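Local coordinates for Polyphosphate:AMP phosphotransferase (Meiothermus ruber H328, PDB 5O6M), which transfers phosphate from inorganic polyphosphate to nucleotides, converting AMP to ADP and ADP to ATP, and also accepts other nucleoside mono- and diphosphates, at residues Gly69-Ile74 with Ile119-His124; Glu151-Leu156 with Glu220-Tyr225; Val61-Asp66 with His124-Leu129. The protein carries 1 engineered substitution. All coordinates share one frame; numbering follows the deposited sequence.

Contact 1. Residues Gly69-Ile74 with Ile119-His124. Engineered in segment 119-124: Asp-121 (natural residue Asn). With ATP (adenosine-5'-triphosphate), chain X; PO4 (phosphate ion), chain Y.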
loop_
_atom_site.group_PDB
_atom_site.type_symbol
_atom_site.label_atom_id
_atom_site.label_comp_id
_atom_site.label_asym_id
_atom_site.label_seq_id
_atom_site.Cartn_x
_atom_site.Cartn_y
_atom_site.Cartn_z
ATOM N N GLY D 69 5.268 -27.588 9.991
ATOM C CA GLY D 69 5.153 -27.933 8.591
ATOM C C GLY D 69 4.410 -26.962 7.689
ATOM O O GLY D 69 3.963 -27.376 6.611
ATOM N N LYS D 70 4.282 -25.686 8.065
ATOM C CA LYS D 70 3.564 -24.764 7.187
ATOM C C LYS D 70 4.363 -24.486 5.916
ATOM O O LYS D 70 3.801 -24.480 4.812
ATOM C CB LYS D 70 3.214 -23.464 7.919
ATOM C CG LYS D 70 4.382 -22.705 8.525
ATOM C CD LYS D 70 3.877 -21.540 9.377
ATOM C CE LYS D 70 4.991 -20.542 9.683
ATOM N NZ LYS D 70 5.961 -20.408 8.550
ATOM N N ASP D 71 5.679 -24.273 6.045
ATOM C CA ASP D 71 6.498 -24.045 4.858
ATOM C C ASP D 71 6.467 -25.250 3.923
ATOM O O ASP D 71 6.339 -25.093 2.703
ATOM C CB ASP D 71 7.941 -23.713 5.255
ATOM C CG ASP D 71 8.061 -22.394 6.014
ATOM O OD1 ASP D 71 7.215 -21.493 5.814
ATOM O OD2 ASP D 71 9.011 -22.256 6.816
ATOM N N GLY D 72 6.561 -26.462 4.474
ATOM C CA GLY D 72 6.542 -27.646 3.628
ATOM C C GLY D 72 5.224 -27.827 2.900
ATOM O O GLY D 72 5.198 -28.217 1.729
ATOM N N THR D 73 4.113 -27.529 3.576
ATOM C CA THR D 73 2.803 -27.652 2.947
ATOM C C THR D 73 2.691 -26.741 1.735
ATOM O O THR D 73 2.235 -27.162 0.667
ATOM C CB THR D 73 1.706 -27.326 3.963
ATOM O OG1 THR D 73 1.784 -28.243 5.064
ATOM C CG2 THR D 73 0.331 -27.414 3.312
ATOM N N ILE D 74 3.089 -25.476 1.890
ATOM C CA ILE D 74 3.072 -24.544 0.766
ATOM C C ILE D 74 3.935 -25.073 -0.369
ATOM O O ILE D 74 3.520 -25.098 -1.533
ATOM C CB ILE D 74 3.544 -23.150 1.216
ATOM C CG1 ILE D 74 2.516 -22.504 2.143
ATOM C CG2 ILE D 74 3.814 -22.277 0.006
ATOM C CD1 ILE D 74 3.027 -21.268 2.858
ATOM N N ILE D 119 -2.473 -17.580 0.182
ATOM C CA ILE D 119 -2.119 -18.388 1.338
ATOM C C ILE D 119 -1.601 -17.445 2.411
ATOM O O ILE D 119 -0.624 -16.719 2.188
ATOM C CB ILE D 119 -1.079 -19.456 0.985
ATOM C CG1 ILE D 119 -1.617 -20.360 -0.123
ATOM C CG2 ILE D 119 -0.726 -20.278 2.213
ATOM C CD1 ILE D 119 -0.534 -21.029 -0.942
ATOM N N PHE D 120 -2.272 -17.433 3.561
ATOM C CA PHE D 120 -1.772 -16.722 4.732
ATOM C C PHE D 120 -0.783 -17.628 5.457
ATOM O O PHE D 120 -1.172 -18.628 6.069
ATOM C CB PHE D 120 -2.919 -16.298 5.647
ATOM C CG PHE D 120 -3.583 -15.009 5.236
ATOM C CD1 PHE D 120 -3.230 -14.373 4.055
ATOM C CD2 PHE D 120 -4.546 -14.422 6.044
ATOM C CE1 PHE D 120 -3.838 -13.180 3.681
ATOM C CE2 PHE D 120 -5.155 -13.233 5.676
ATOM C CZ PHE D 120 -4.802 -12.610 4.495
ATOM N N ASP D 121 0.501 -17.289 5.363
ATOM C CA ASP D 121 1.558 -17.979 6.100
ATOM C C ASP D 121 1.617 -17.320 7.471
ATOM O O ASP D 121 2.284 -16.303 7.670
ATOM C CB ASP D 121 2.881 -17.892 5.348
ATOM C CG ASP D 121 4.068 -18.310 6.192
ATOM O OD1 ASP D 121 3.887 -19.113 7.129
ATOM O OD2 ASP D 121 5.187 -17.832 5.914
ATOM N N ARG D 122 0.899 -17.912 8.429
ATOM C CA ARG D 122 0.509 -17.224 9.656
ATOM C C ARG D 122 -0.523 -16.159 9.301
ATOM O O ARG D 122 -0.694 -15.838 8.121
ATOM C CB ARG D 122 1.723 -16.614 10.359
ATOM C CG ARG D 122 2.690 -17.652 10.912
ATOM C CD ARG D 122 3.780 -17.003 11.750
ATOM N NE ARG D 122 4.867 -17.935 12.033
ATOM C CZ ARG D 122 4.889 -18.768 13.068
ATOM N NH1 ARG D 122 3.883 -18.785 13.933
ATOM N NH2 ARG D 122 5.924 -19.579 13.240
ATOM N N SER D 123 -1.224 -15.609 10.285
ATOM C CA SER D 123 -2.398 -14.814 9.962
ATOM C C SER D 123 -2.766 -13.934 11.148
ATOM O O SER D 123 -1.987 -13.764 12.092
ATOM C CB SER D 123 -3.574 -15.717 9.578
ATOM O OG SER D 123 -4.005 -16.452 10.709
ATOM N N HIS D 124 -3.976 -13.372 11.079
ATOM C CA HIS D 124 -4.560 -12.628 12.186
ATOM C C HIS D 124 -4.686 -13.465 13.450
ATOM O O HIS D 124 -4.843 -12.901 14.539
ATOM C CB HIS D 124 -5.938 -12.101 11.772
ATOM C CG HIS D 124 -6.780 -13.106 11.045
ATOM N ND1 HIS D 124 -6.385 -13.690 9.860
ATOM C CD2 HIS D 124 -8.008 -13.608 11.317
ATOM C CE1 HIS D 124 -7.320 -14.529 9.448
ATOM N NE2 HIS D 124 -8.318 -14.495 10.312
HETATM P PG ATP X . 8.303 -18.734 10.398
HETATM O O1G ATP X . 6.917 -18.332 9.970
HETATM O O2G ATP X . 8.318 -19.474 11.733
HETATM O O3G ATP X . 9.023 -19.593 9.349
HETATM P PB ATP X . 10.356 -16.728 9.815
HETATM O O1B ATP X . 11.653 -16.802 10.521
HETATM O O2B ATP X . 10.322 -17.305 8.398
HETATM O O3B ATP X . 9.191 -17.434 10.639
HETATM P PA ATP X . 8.528 -14.411 10.096
HETATM O O1A ATP X . 7.491 -14.627 9.065
HETATM O O2A ATP X . 8.974 -12.957 10.233
HETATM O O3A ATP X . 9.845 -15.224 9.720
HETATM O "O5'" ATP X . 7.959 -14.820 11.582
HETATM C "C5'" ATP X . 8.620 -14.329 12.766
HETATM C "C4'" ATP X . 7.729 -14.367 13.985
HETATM O "O4'" ATP X . 6.659 -13.400 13.886
HETATM C "C3'" ATP X . 7.060 -15.710 14.317
HETATM O "O3'" ATP X . 7.649 -16.255 15.492
HETATM C "C2'" ATP X . 5.588 -15.335 14.570
HETATM O "O2'" ATP X . 5.030 -15.980 15.709
HETATM C "C1'" ATP X . 5.708 -13.839 14.828
HETATM N N9 ATP X . 4.469 -13.082 14.684
HETATM C C8 ATP X . 3.555 -13.141 13.666
HETATM N N7 ATP X . 2.477 -12.422 13.871
HETATM C C5 ATP X . 2.700 -11.843 15.111
HETATM C C6 ATP X . 1.925 -10.979 15.909
HETATM N N6 ATP X . 0.696 -10.568 15.586
HETATM N N1 ATP X . 2.448 -10.578 17.088
HETATM C C2 ATP X . 3.653 -11.029 17.445
HETATM N N3 ATP X . 4.466 -11.858 16.786
HETATM C C4 ATP X . 3.928 -12.231 15.620
HETATM P P PO4 Y . 7.329 -24.834 9.341
HETATM O O1 PO4 Y . 7.721 -26.258 8.989
HETATM O O2 PO4 Y . 8.470 -24.151 10.054
HETATM O O3 PO4 Y . 7.011 -24.090 8.066
HETATM O O4 PO4 Y . 6.114 -24.814 10.242
#

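Contact 2. Residues Glu151-Leu156 with Glu220-Tyr225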
loop_
_atom_site.group_PDB
_atom_site.type_symbol
_atom_site.label_atom_id
_atom_site.label_comp_id
_atom_site.label_asym_id
_atom_site.label_seq_id
_atom_site.Cartn_x
_atom_site.Cartn_y
_atom_site.Cartn_z
ATOM N N GLU D 151 -16.444 -12.120 13.069
ATOM C CA GLU D 151 -17.191 -11.139 12.293
ATOM C C GLU D 151 -16.398 -10.671 11.083
ATOM O O GLU D 151 -16.973 -10.419 10.020
ATOM C CB GLU D 151 -17.567 -9.949 13.179
ATOM C CG GLU D 151 -18.499 -10.312 14.324
ATOM C CD GLU D 151 -19.776 -10.974 13.839
ATOM O OE1 GLU D 151 -20.301 -11.859 14.547
ATOM O OE2 GLU D 151 -20.248 -10.621 12.739
ATOM N N PHE D 152 -15.080 -10.539 11.232
ATOM C CA PHE D 152 -14.241 -10.214 10.086
ATOM C C PHE D 152 -14.345 -11.290 9.016
ATOM O O PHE D 152 -14.540 -10.990 7.832
ATOM C CB PHE D 152 -12.791 -10.040 10.539
ATOM C CG PHE D 152 -11.819 -9.854 9.412
ATOM C CD1 PHE D 152 -11.943 -8.783 8.540
ATOM C CD2 PHE D 152 -10.766 -10.736 9.238
ATOM C CE1 PHE D 152 -11.044 -8.606 7.503
ATOM C CE2 PHE D 152 -9.862 -10.564 8.203
ATOM C CZ PHE D 152 -10.003 -9.499 7.334
ATOM N N GLU D 153 -14.239 -12.556 9.420
ATOM C CA GLU D 153 -14.339 -13.644 8.453
ATOM C C GLU D 153 -15.759 -13.790 7.923
ATOM O O GLU D 153 -15.945 -14.155 6.757
ATOM C CB GLU D 153 -13.834 -14.949 9.074
ATOM C CG GLU D 153 -12.330 -14.933 9.338
ATOM C CD GLU D 153 -11.824 -16.193 10.016
ATOM O OE1 GLU D 153 -12.645 -17.095 10.285
ATOM O OE2 GLU D 153 -10.601 -16.277 10.287
ATOM N N ARG D 154 -16.772 -13.506 8.750
ATOM C CA ARG D 154 -18.142 -13.528 8.245
ATOM C C ARG D 154 -18.329 -12.517 7.122
ATOM O O ARG D 154 -18.958 -12.820 6.102
ATOM C CB ARG D 154 -19.143 -13.248 9.365
ATOM C CG ARG D 154 -20.573 -13.144 8.844
ATOM C CD ARG D 154 -21.502 -12.441 9.818
ATOM N NE ARG D 154 -21.641 -13.164 11.076
ATOM C CZ ARG D 154 -22.580 -14.079 11.291
ATOM N NH1 ARG D 154 -23.454 -14.364 10.336
ATOM N NH2 ARG D 154 -22.650 -14.704 12.458
ATOM N N MET D 155 -17.796 -11.309 7.296
ATOM C CA MET D 155 -17.903 -10.293 6.256
ATOM C C MET D 155 -17.185 -10.741 4.987
ATOM O O MET D 155 -17.715 -10.606 3.877
ATOM C CB MET D 155 -17.343 -8.963 6.777
ATOM C CG MET D 155 -17.385 -7.809 5.787
ATOM S SD MET D 155 -15.959 -7.808 4.685
ATOM C CE MET D 155 -14.607 -7.829 5.859
ATOM N N LEU D 156 -15.972 -11.279 5.131
ATOM C CA LEU D 156 -15.232 -11.783 3.978
ATOM C C LEU D 156 -16.037 -12.822 3.208
ATOM O O LEU D 156 -16.110 -12.779 1.973
ATOM C CB LEU D 156 -13.900 -12.378 4.433
ATOM C CG LEU D 156 -12.826 -11.393 4.883
ATOM C CD1 LEU D 156 -11.558 -12.144 5.240
ATOM C CD2 LEU D 156 -12.554 -10.387 3.777
ATOM N N GLU D 220 -19.490 -22.016 10.173
ATOM C CA GLU D 220 -19.937 -22.643 8.935
ATOM C C GLU D 220 -19.524 -21.844 7.709
ATOM O O GLU D 220 -19.464 -22.406 6.610
ATOM C CB GLU D 220 -21.457 -22.828 8.947
ATOM C CG GLU D 220 -22.061 -22.903 10.338
ATOM C CD GLU D 220 -22.107 -21.549 11.016
ATOM O OE1 GLU D 220 -22.546 -20.579 10.362
ATOM O OE2 GLU D 220 -21.680 -21.451 12.187
ATOM N N TYR D 221 -19.248 -20.551 7.867
ATOM C CA TYR D 221 -18.702 -19.755 6.780
ATOM C C TYR D 221 -17.179 -19.738 6.764
ATOM O O TYR D 221 -16.597 -19.281 5.775
ATOM C CB TYR D 221 -19.209 -18.310 6.856
ATOM C CG TYR D 221 -18.963 -17.636 8.187
ATOM C CD1 TYR D 221 -17.714 -17.110 8.495
ATOM C CD2 TYR D 221 -19.983 -17.487 9.118
ATOM C CE1 TYR D 221 -17.474 -16.490 9.706
ATOM C CE2 TYR D 221 -19.755 -16.859 10.331
ATOM C CZ TYR D 221 -18.496 -16.365 10.618
ATOM O OH TYR D 221 -18.251 -15.741 11.821
ATOM N N ALA D 222 -16.523 -20.225 7.822
ATOM C CA ALA D 222 -15.061 -20.210 7.915
ATOM C C ALA D 222 -14.592 -21.374 8.781
ATOM O O ALA D 222 -14.183 -21.192 9.934
ATOM C CB ALA D 222 -14.566 -18.875 8.469
ATOM N N PRO D 223 -14.626 -22.590 8.245
ATOM C CA PRO D 223 -14.283 -23.764 9.052
ATOM C C PRO D 223 -12.787 -23.896 9.303
ATOM O O PRO D 223 -11.950 -23.519 8.478
ATOM C CB PRO D 223 -14.790 -24.929 8.195
ATOM C CG PRO D 223 -14.652 -24.421 6.793
ATOM C CD PRO D 223 -15.008 -22.954 6.870
ATOM N N TRP D 224 -12.463 -24.444 10.474
ATOM C CA TRP D 224 -11.119 -24.917 10.772
ATOM C C TRP D 224 -11.016 -26.401 10.456
ATOM O O TRP D 224 -11.940 -27.173 10.730
ATOM C CB TRP D 224 -10.766 -24.684 12.241
ATOM C CG TRP D 224 -10.210 -23.330 12.540
ATOM C CD1 TRP D 224 -10.887 -22.266 13.057
ATOM C CD2 TRP D 224 -8.853 -22.897 12.365
ATOM N NE1 TRP D 224 -10.040 -21.191 13.207
ATOM C CE2 TRP D 224 -8.786 -21.551 12.788
ATOM C CE3 TRP D 224 -7.692 -23.512 11.884
ATOM C CZ2 TRP D 224 -7.603 -20.810 12.745
ATOM C CZ3 TRP D 224 -6.515 -22.775 11.844
ATOM C CH2 TRP D 224 -6.482 -21.438 12.271
ATOM N N TYR D 225 -9.885 -26.798 9.881
ATOM C CA TYR D 225 -9.549 -28.200 9.696
ATOM C C TYR D 225 -8.297 -28.510 10.497
ATOM O O TYR D 225 -7.278 -27.827 10.350
ATOM C CB TYR D 225 -9.321 -28.540 8.224
ATOM C CG TYR D 225 -10.537 -28.342 7.355
ATOM C CD1 TYR D 225 -11.466 -29.360 7.179
ATOM C CD2 TYR D 225 -10.755 -27.134 6.704
ATOM C CE1 TYR D 225 -12.580 -29.178 6.382
ATOM C CE2 TYR D 225 -11.863 -26.944 5.904
ATOM C CZ TYR D 225 -12.771 -27.965 5.746
ATOM O OH TYR D 225 -13.870 -27.763 4.948
#

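Contact 3. Residues Val61-Asp66 with His124-Leu129. With ATP (adenosine-5'-triphosphate), chain X.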
loop_
_atom_site.group_PDB
_atom_site.type_symbol
_atom_site.label_atom_id
_atom_site.label_comp_id
_atom_site.label_asym_id
_atom_site.label_seq_id
_atom_site.Cartn_x
_atom_site.Cartn_y
_atom_site.Cartn_z
ATOM N N VAL D 61 -5.710 -20.319 5.043
ATOM C CA VAL D 61 -4.988 -19.970 6.263
ATOM C C VAL D 61 -4.187 -21.177 6.734
ATOM O O VAL D 61 -4.702 -22.303 6.764
ATOM C CB VAL D 61 -5.956 -19.498 7.361
ATOM C CG1 VAL D 61 -5.194 -19.193 8.645
ATOM C CG2 VAL D 61 -6.725 -18.274 6.894
ATOM N N LEU D 62 -2.914 -20.948 7.063
ATOM C CA LEU D 62 -2.028 -21.971 7.608
ATOM C C LEU D 62 -1.509 -21.508 8.961
ATOM O O LEU D 62 -0.865 -20.456 9.054
ATOM C CB LEU D 62 -0.864 -22.252 6.657
ATOM C CG LEU D 62 -1.201 -22.791 5.267
ATOM C CD1 LEU D 62 0.077 -23.041 4.497
ATOM C CD2 LEU D 62 -2.019 -24.066 5.371
ATOM N N GLN D 63 -1.791 -22.285 10.006
ATOM C CA GLN D 63 -1.215 -22.064 11.326
ATOM C C GLN D 63 -0.683 -23.389 11.862
ATOM O O GLN D 63 -1.227 -24.456 11.569
ATOM C CB GLN D 63 -2.244 -21.463 12.302
ATOM C CG GLN D 63 -2.699 -20.031 11.973
ATOM C CD GLN D 63 -1.678 -18.951 12.335
ATOM O OE1 GLN D 63 -1.725 -17.843 11.801
ATOM N NE2 GLN D 63 -0.777 -19.260 13.261
ATOM N N ALA D 64 0.390 -23.315 12.645
ATOM C CA ALA D 64 0.986 -24.517 13.212
ATOM C C ALA D 64 1.965 -24.113 14.302
ATOM O O ALA D 64 2.437 -22.973 14.347
ATOM C CB ALA D 64 1.695 -25.358 12.144
ATOM N N MET D 65 2.248 -25.059 15.195
ATOM C CA MET D 65 3.392 -24.898 16.077
ATOM C C MET D 65 4.652 -24.715 15.240
ATOM O O MET D 65 4.720 -25.133 14.078
ATOM C CB MET D 65 3.543 -26.115 16.994
ATOM C CG MET D 65 2.346 -26.395 17.894
ATOM S SD MET D 65 1.996 -25.072 19.071
ATOM C CE MET D 65 3.619 -24.809 19.777
ATOM N N ASP D 66 5.660 -24.078 15.838
ATOM C CA ASP D 66 6.921 -23.885 15.137
ATOM C C ASP D 66 7.448 -25.224 14.641
ATOM O O ASP D 66 7.445 -26.217 15.375
ATOM C CB ASP D 66 7.943 -23.216 16.056
ATOM C CG ASP D 66 7.494 -21.848 16.528
ATOM O OD1 ASP D 66 6.696 -21.205 15.811
ATOM O OD2 ASP D 66 7.935 -21.419 17.615
ATOM N N HIS D 124 -3.976 -13.372 11.079
ATOM C CA HIS D 124 -4.560 -12.628 12.186
ATOM C C HIS D 124 -4.686 -13.465 13.450
ATOM O O HIS D 124 -4.843 -12.901 14.539
ATOM C CB HIS D 124 -5.938 -12.101 11.772
ATOM C CG HIS D 124 -6.780 -13.106 11.045
ATOM N ND1 HIS D 124 -6.385 -13.690 9.860
ATOM C CD2 HIS D 124 -8.008 -13.608 11.317
ATOM C CE1 HIS D 124 -7.320 -14.529 9.448
ATOM N NE2 HIS D 124 -8.318 -14.495 10.312
ATOM N N TYR D 125 -4.632 -14.794 13.336
ATOM C CA TYR D 125 -4.765 -15.630 14.522
ATOM C C TYR D 125 -3.575 -15.483 15.461
ATOM O O TYR D 125 -3.722 -15.718 16.664
ATOM C CB TYR D 125 -4.965 -17.095 14.114
ATOM C CG TYR D 125 -6.357 -17.328 13.571
ATOM C CD1 TYR D 125 -7.430 -17.521 14.428
ATOM C CD2 TYR D 125 -6.602 -17.327 12.206
ATOM C CE1 TYR D 125 -8.712 -17.713 13.943
ATOM C CE2 TYR D 125 -7.881 -17.521 11.710
ATOM C CZ TYR D 125 -8.933 -17.712 12.585
ATOM O OH TYR D 125 -10.209 -17.906 12.105
ATOM N N GLU D 126 -2.417 -15.060 14.950
ATOM C CA GLU D 126 -1.284 -14.778 15.825
ATOM C C GLU D 126 -1.625 -13.745 16.892
ATOM O O GLU D 126 -0.968 -13.713 17.938
ATOM C CB GLU D 126 -0.083 -14.306 15.002
ATOM C CG GLU D 126 0.480 -15.361 14.062
ATOM C CD GLU D 126 1.206 -16.477 14.799
ATOM O OE1 GLU D 126 1.725 -16.219 15.907
ATOM O OE2 GLU D 126 1.264 -17.608 14.271
ATOM N N ASP D 127 -2.622 -12.893 16.654
ATOM C CA ASP D 127 -3.002 -11.880 17.631
ATOM C C ASP D 127 -3.899 -12.422 18.739
ATOM O O ASP D 127 -4.327 -11.644 19.600
ATOM C CB ASP D 127 -3.677 -10.699 16.928
ATOM C CG ASP D 127 -2.694 -9.863 16.125
ATOM O OD1 ASP D 127 -1.842 -9.191 16.746
ATOM O OD2 ASP D 127 -2.765 -9.875 14.879
ATOM N N VAL D 128 -4.195 -13.722 18.739
ATOM C CA VAL D 128 -4.793 -14.381 19.895
ATOM C C VAL D 128 -3.987 -15.639 20.200
ATOM O O VAL D 128 -4.460 -16.541 20.902
ATOM C CB VAL D 128 -6.274 -14.721 19.664
ATOM C CG1 VAL D 128 -7.094 -13.447 19.504
ATOM C CG2 VAL D 128 -6.431 -15.657 18.475
ATOM N N LEU D 129 -2.766 -15.708 19.674
ATOM C CA LEU D 129 -1.883 -16.840 19.937
ATOM C C LEU D 129 -0.638 -16.364 20.673
ATOM O O LEU D 129 -0.634 -16.287 21.906
ATOM C CB LEU D 129 -1.503 -17.549 18.634
ATOM C CG LEU D 129 -2.634 -18.272 17.900
ATOM C CD1 LEU D 129 -2.180 -18.700 16.516
ATOM C CD2 LEU D 129 -3.103 -19.479 18.705
HETATM P PG ATP X . 8.303 -18.734 10.398
HETATM O O1G ATP X . 6.917 -18.332 9.970
HETATM O O2G ATP X . 8.318 -19.474 11.733
HETATM O O3G ATP X . 9.023 -19.593 9.349
HETATM P PB ATP X . 10.356 -16.728 9.815
HETATM O O1B ATP X . 11.653 -16.802 10.521
HETATM O O2B ATP X . 10.322 -17.305 8.398
HETATM O O3B ATP X . 9.191 -17.434 10.639
HETATM P PA ATP X . 8.528 -14.411 10.096
HETATM O O1A ATP X . 7.491 -14.627 9.065
HETATM O O2A ATP X . 8.974 -12.957 10.233
HETATM O O3A ATP X . 9.845 -15.224 9.720
HETATM O "O5'" ATP X . 7.959 -14.820 11.582
HETATM C "C5'" ATP X . 8.620 -14.329 12.766
HETATM C "C4'" ATP X . 7.729 -14.367 13.985
HETATM O "O4'" ATP X . 6.659 -13.400 13.886
HETATM C "C3'" ATP X . 7.060 -15.710 14.317
HETATM O "O3'" ATP X . 7.649 -16.255 15.492
HETATM C "C2'" ATP X . 5.588 -15.335 14.570
HETATM O "O2'" ATP X . 5.030 -15.980 15.709
HETATM C "C1'" ATP X . 5.708 -13.839 14.828
HETATM N N9 ATP X . 4.469 -13.082 14.684
HETATM C C8 ATP X . 3.555 -13.141 13.666
HETATM N N7 ATP X . 2.477 -12.422 13.871
HETATM C C5 ATP X . 2.700 -11.843 15.111
HETATM C C6 ATP X . 1.925 -10.979 15.909
HETATM N N6 ATP X . 0.696 -10.568 15.586
HETATM N N1 ATP X . 2.448 -10.578 17.088
HETATM C C2 ATP X . 3.653 -11.029 17.445
HETATM N N3 ATP X . 4.466 -11.858 16.786
HETATM C C4 ATP X . 3.928 -12.231 15.620
#

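Contact 1. Residues Gly69-Ile74 with Ile119-His124
The guanidinium of Arg-122 lies between Lys-70 and the nucleotide. Over one face comes Lys-70 CE, 3.5 Å from Arg-122 NE, and over the opposite face sits the ATP ribose, with C2' offset toward the rim. The edge of the group points at the gamma-phosphate, whose phosphorus lies in its plane. From that edge Arg-122 NE donates to ATP O1G and Arg-122 NH2 to ATP O2G, both bonds nearly straight. The two carboxylates of the contact, Asp-71 and Asp-121, are turned 74° against each other, with Lys-70 NZ reaching one oxygen of each. Lys-70 NZ bonds to Asp-121 OD1 at 2.8 Å, on the lone pair facing the other oxygen; its bridge to Asp-71 OD1 is weaker, at 3.2 Å. Asp-121 is an engineered replacement for asparagine, and this bridge belongs to the variant. The stronger partner of Asp-71 is Lys-191, bridged through OD2, and Asp-121 OD2 bonds to Ser-90.

The Lys-70 chain bends at its last torsion (chi4 35°), which turns NZ to ATP O1G at 2.7 Å. Behind this polar group, Ile-74 CG1 packs on Ile-119 CG2 at 3.9 Å. The helical segment 70-74 runs at 156° to strand residues 119-121. Gly-69 and Lys-70 also present backbone N-H groups to a phosphate ion (Lys-70 N to PO4 O4, 3.0 Å), an arrangement that fits the P-loop of this NTPase clan.

ATP O1G thus accepts from both Lys-70 NZ and Arg-122 NE, two cationic groups whose nitrogens stand 4.4 Å apart. Their mutual repulsion is probably offset by the phosphate and the carboxylates, and their combined pull would probably polarise the gamma-phosphate, consistent with a phosphate-transfer site.

Contact 2. Residues Glu151-Leu156 with Glu220-Tyr225
Arg-154 runs along the ring of Tyr-221, and the contact can be followed outward from its backbone. Arg-154 CA stands over the ring face, 3.7 Å from the centroid and 25° off the ring normal, which meets the definition of a CH-pi contact. Arg-154 CB lies over the phenol end, 3.4 Å from Tyr-221 CZ and within packing distance of the hydroxyl. With CG anti to the backbone N (chi1 175°), the chain continues alongside the ring, Arg-154 CG being 4.1 Å from Tyr-221 CE2. A bend at chi3 then swings the guanidinium back. Arg-154 NE gives Glu-151 OE2 a weak bond at 3.3 Å, part of a salt bridge one helical turn earlier, while Tyr-221 CE2 sits over the centre of one guanidinium face. The guanidinium and ring planes are 50° apart, too far from parallel for a stack. At the tip, NH2 lies close to the like-charged Arg-147 of the third subunit, whose own NH2 bridges to Glu-151 OE1.

Arg-154 lies on helix 145-158, which packs here against the loop entering strand 224-228, at one border of the parallel sheet in this P-loop NTPase-type fold. Tyr-221 itself is fixed at its far end by a hydrogen bond between its OH and the carbonyl O of Arg-150.

Beside the ring, Glu-153 reaches across with its chain extended beyond CG, and its OE1 comes to 3.2 Å from Ala-222 CB. That oxygen forms a salt bridge with Lys-165 of the adjoining strand 161-169. Glu-153 OE2 turns instead to His-124 NE2, and the methyl of Ala-222 also touches Glu-153 CB at 4.0 Å.

Contact 3. Residues Val61-Asp66 with His124-Leu129
Gln-63 and Tyr-125 mark the closest backbone approach, their CA atoms 8.0 Å apart, a separation that leaves the joining of the two segments to side chains. Residues 61-63 lie on the central strand of the parallel sheet, which leads on to the P-loop of this NTPase-type fold. Opposite it, His-124 to Asp-127 wind as a 3-10 turn, seen in the i to i-3 bond from Asp-127 N to His-124 O, and Leu-129 then occupies the N-cap position before helix 130-133.

The polar link is the bond from Gln-63 NE2 to Glu-126 OE2, at 2.8 Å and 169°. The acceptor lies in the plane of the amide, whereas the donor stands 37° out of the carboxylate plane. A bend at chi2 (-76°) helps bring the Gln-63 amide to this position, and its rotation is fixed at both ends: OE1 pairs with Ser-123 OG, and NE2 has a further partner in Tyr-210 OH. Leu-129 CD1 packs against Gln-63 NE2 at 3.6 Å, and Gln-63 OE1 approaches Tyr-125 CB. Farther back along the strand, Val-61 CG1 touches the Tyr-125 ring at CD2, while the ring hydroxyl bonds to Lys-165.

Glu-126 OE2 also bridges to Arg-122 NH1, so one oxygen serves two donors. On Glu-126 the other oxygen, OE1, accepts a weak bond from ATP O2' at 3.3 Å, and Glu-126 CB lies 3.4 Å from N7 of the adenine. An alanine in place of this glutamate would probably leave Arg-122 NH1 without its anionic mate, deprive the ribose O2' of an acceptor and let the Gln-63 amide turn more freely. At the far end of the base, ATP N6 donates weakly to Asp-127 OD1, 3.1 Å away.

In the fold
Contacts 1 and 3 are neighbours, their centres about 9 Å apart, and they share His-124. Along the chain contact 1 is nested inside the loop closed by contact 3, and contact 2 follows after both. Strands 117-121 and 57-64 lie side by side in the parallel sheet, and helix 70-77 follows the latter directly; contact 1 meets chiefly the phosphates of ATP, contact 3 the ribose and base. Contact 2 lies about 18 and 15 Å from the centres of contacts 1 and 3, toward the sheet border at strand 224-228. Its Trp-224 packs edge-to-face with Tyr-125, physically joining that border to the nucleotide-binding loop.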